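Local coordinates for DUF3828 domain-containing protein (Bacteroides thetaiotaomicron, PDB 3KZT), which is of unknown function but belongs to the DUF3828 domain proteins and is probably made as a lipoprotein, at residues Q25-M30 / N103-N108. Residues are numbered along the deposited sequence; the frame is centred on the assembly and turned at random.
Sequences QEAIGM and NWYEVN. With EDO (1,2-ethanediol), chain C; SO4 (sulfate ion), chain E.
The long helix 13-41 lies across one face of a four-stranded antiparallel sheet, and Y105, on the inner strand 104-111, meets A27 and I28 of that helix through its phenol ring. The methyl CB of A27 approaches the hydroxyl end of the ring obliquely, 3.5 Å from Y105 CZ and 3.3 Å from Y105 OH. Further back along the same ring, CG1 of I28 lies 3.8 Å from Y105 CD2, and the two side chains cross at about a right angle. I28 places CG1 beside its backbone N and anti to the carbonyl carbon (chi1 -74°), which brings this branch to the ring. All three residues are buried, and the contact is apolar. The helices precede a meandering sheet whose strand order follows the chain, 96-101, 104-111, 119-130, 133-139, an alpha+beta arrangement with helix 13-41 packed on the face that carries Y105; I31 of the same helix and V127 of strand 119-130 also touch Y105, and the ring of H99 meets it with planes about 60° apart. At its far end Y105 OH donates a hydrogen bond to O2 of an ethanediol, 2.8 Å away in the ring plane. The diol, probably from the crystallisation liquor, gives both hydroxyls to N103, O2 at 2.8 Å from N103 OD1. With an alanine here in place of Y105, the A27 methyl and I28 CG1 would probably face a gap where the phenol ring now lies, and the diol oxygen would lose its phenolic donor. On the sheet's other face, the W104 indole reaches a sulfate, likewise probably from the liquor, at its ring edge: W104 NE1 to sulfate O4 is 3.1 Å and fairly straight (163°), and R126 binds the same anion.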
loop_
_atom_site.group_PDB
_atom_site.type_symbol
_atom_site.label_atom_id
_atom_site.label_comp_id
_atom_site.label_asym_id
_atom_site.label_seq_id
_atom_site.Cartn_x
_atom_site.Cartn_y
_atom_site.Cartn_z
ATOM N N GLN A 25 11.772 12.602 10.406
ATOM C CA GLN A 25 11.466 11.186 10.117
ATOM C C GLN A 25 10.065 10.786 10.535
ATOM O O GLN A 25 9.443 9.969 9.850
ATOM C CB GLN A 25 12.495 10.222 10.738
ATOM C CG GLN A 25 13.896 10.270 10.118
ATOM C CD GLN A 25 13.950 9.877 8.633
ATOM O OE1 GLN A 25 13.031 9.247 8.093
ATOM N NE2 GLN A 25 15.030 10.261 7.974
ATOM N N GLU A 26 9.574 11.345 11.658
ATOM C CA GLU A 26 8.181 11.145 12.092
ATOM C C GLU A 26 7.201 11.724 11.063
ATOM O O GLU A 26 6.223 11.075 10.732
ATOM C CB GLU A 26 7.912 11.786 13.475
ATOM C CG GLU A 26 8.636 11.098 14.633
ATOM C CD GLU A 26 8.477 11.800 15.980
ATOM O OE1 GLU A 26 7.671 12.760 16.113
ATOM O OE2 GLU A 26 9.165 11.379 16.916
ATOM N N ALA A 27 7.490 12.942 10.574
ATOM C CA ALA A 27 6.668 13.616 9.547
ATOM C C ALA A 27 6.683 12.821 8.244
ATOM O O ALA A 27 5.640 12.588 7.656
ATOM C CB ALA A 27 7.170 15.054 9.299
ATOM N N ILE A 28 7.883 12.409 7.818
ATOM C CA ILE A 28 8.057 11.540 6.640
ATOM C C ILE A 28 7.199 10.239 6.761
ATOM O O ILE A 28 6.464 9.916 5.840
ATOM C CB ILE A 28 9.591 11.257 6.363
ATOM C CG1 ILE A 28 10.235 12.516 5.758
ATOM C CG2 ILE A 28 9.784 10.079 5.408
ATOM C CD1 ILE A 28 11.727 12.485 5.688
ATOM N N GLY A 29 7.260 9.575 7.928
ATOM C CA GLY A 29 6.457 8.367 8.232
ATOM C C GLY A 29 4.950 8.557 8.040
ATOM O O GLY A 29 4.289 7.703 7.469
HETATM N N MSE A 30 4.426 9.672 8.516
HETATM C CA MSE A 30 2.991 10.017 8.317
HETATM C C MSE A 30 2.649 10.232 6.831
HETATM O O MSE A 30 1.632 9.736 6.359
HETATM C CB MSE A 30 2.620 11.276 9.107
HETATM C CG MSE A 30 1.153 11.759 8.887
HETATM SE SE MSE A 30 0.865 12.879 7.310
HETATM C CE MSE A 30 2.012 14.378 7.858
ATOM N N ASN A 103 8.816 23.179 7.487
ATOM C CA ASN A 103 7.824 22.111 7.508
ATOM C C ASN A 103 7.440 21.555 6.098
ATOM O O ASN A 103 6.485 20.788 5.995
ATOM C CB ASN A 103 6.574 22.600 8.262
ATOM C CG ASN A 103 6.863 22.967 9.721
ATOM O OD1 ASN A 103 7.652 22.318 10.391
ATOM N ND2 ASN A 103 6.191 23.993 10.214
ATOM N N TRP A 104 8.194 21.928 5.039
ATOM C CA TRP A 104 7.941 21.431 3.674
ATOM C C TRP A 104 8.725 20.143 3.429
ATOM O O TRP A 104 9.877 20.013 3.855
ATOM C CB TRP A 104 8.272 22.487 2.597
ATOM C CG TRP A 104 7.226 23.528 2.514
ATOM C CD1 TRP A 104 7.203 24.716 3.175
ATOM C CD2 TRP A 104 6.010 23.454 1.762
ATOM N NE1 TRP A 104 6.052 25.407 2.868
ATOM C CE2 TRP A 104 5.301 24.657 1.999
ATOM C CE3 TRP A 104 5.451 22.495 0.898
ATOM C CZ2 TRP A 104 4.055 24.929 1.408
ATOM C CZ3 TRP A 104 4.206 22.763 0.309
ATOM C CH2 TRP A 104 3.524 23.974 0.570
ATOM N N TYR A 105 8.059 19.194 2.768
ATOM C CA TYR A 105 8.610 17.888 2.405
ATOM C C TYR A 105 8.267 17.697 0.935
ATOM O O TYR A 105 7.377 18.375 0.425
ATOM C CB TYR A 105 7.984 16.777 3.294
ATOM C CG TYR A 105 8.348 16.945 4.753
ATOM C CD1 TYR A 105 7.663 17.853 5.559
ATOM C CD2 TYR A 105 9.391 16.216 5.326
ATOM C CE1 TYR A 105 8.010 18.041 6.895
ATOM C CE2 TYR A 105 9.746 16.390 6.666
ATOM C CZ TYR A 105 9.053 17.297 7.440
ATOM O OH TYR A 105 9.395 17.488 8.740
ATOM N N GLU A 106 8.980 16.803 0.263
ATOM C CA GLU A 106 8.770 16.520 -1.162
ATOM C C GLU A 106 8.397 15.047 -1.300
ATOM O O GLU A 106 9.134 14.197 -0.821
ATOM C CB GLU A 106 10.059 16.821 -1.944
ATOM C CG GLU A 106 9.995 16.521 -3.449
ATOM C CD GLU A 106 11.265 16.907 -4.160
ATOM O OE1 GLU A 106 11.390 18.093 -4.546
ATOM O OE2 GLU A 106 12.123 16.023 -4.368
ATOM N N VAL A 107 7.255 14.767 -1.948
ATOM C CA VAL A 107 6.792 13.397 -2.222
ATOM C C VAL A 107 7.166 13.068 -3.669
ATOM O O VAL A 107 6.607 13.664 -4.599
ATOM C CB VAL A 107 5.267 13.263 -2.039
ATOM C CG1 VAL A 107 4.786 11.871 -2.501
ATOM C CG2 VAL A 107 4.889 13.505 -0.575
ATOM N N ASN A 108 8.107 12.131 -3.843
ATOM C CA ASN A 108 8.600 11.702 -5.163
ATOM C C ASN A 108 8.126 10.303 -5.507
ATOM O O ASN A 108 8.163 9.417 -4.649
ATOM C CB ASN A 108 10.124 11.714 -5.180
ATOM C CG ASN A 108 10.690 13.097 -4.979
ATOM O OD1 ASN A 108 10.517 13.965 -5.818
ATOM N ND2 ASN A 108 11.369 13.313 -3.837
HETATM C C1 EDO C . 6.523 19.198 11.976
HETATM O O1 EDO C . 6.510 20.543 12.467
HETATM C C2 EDO C . 6.684 19.193 10.462
HETATM O O2 EDO C . 8.023 19.550 10.089
HETATM S S SO4 E . 5.825 28.611 4.581
HETATM O O1 SO4 E . 5.299 29.188 5.814
HETATM O O2 SO4 E . 6.843 27.605 4.897
HETATM O O3 SO4 E . 6.429 29.674 3.777
HETATM O O4 SO4 E . 4.728 28.000 3.831
#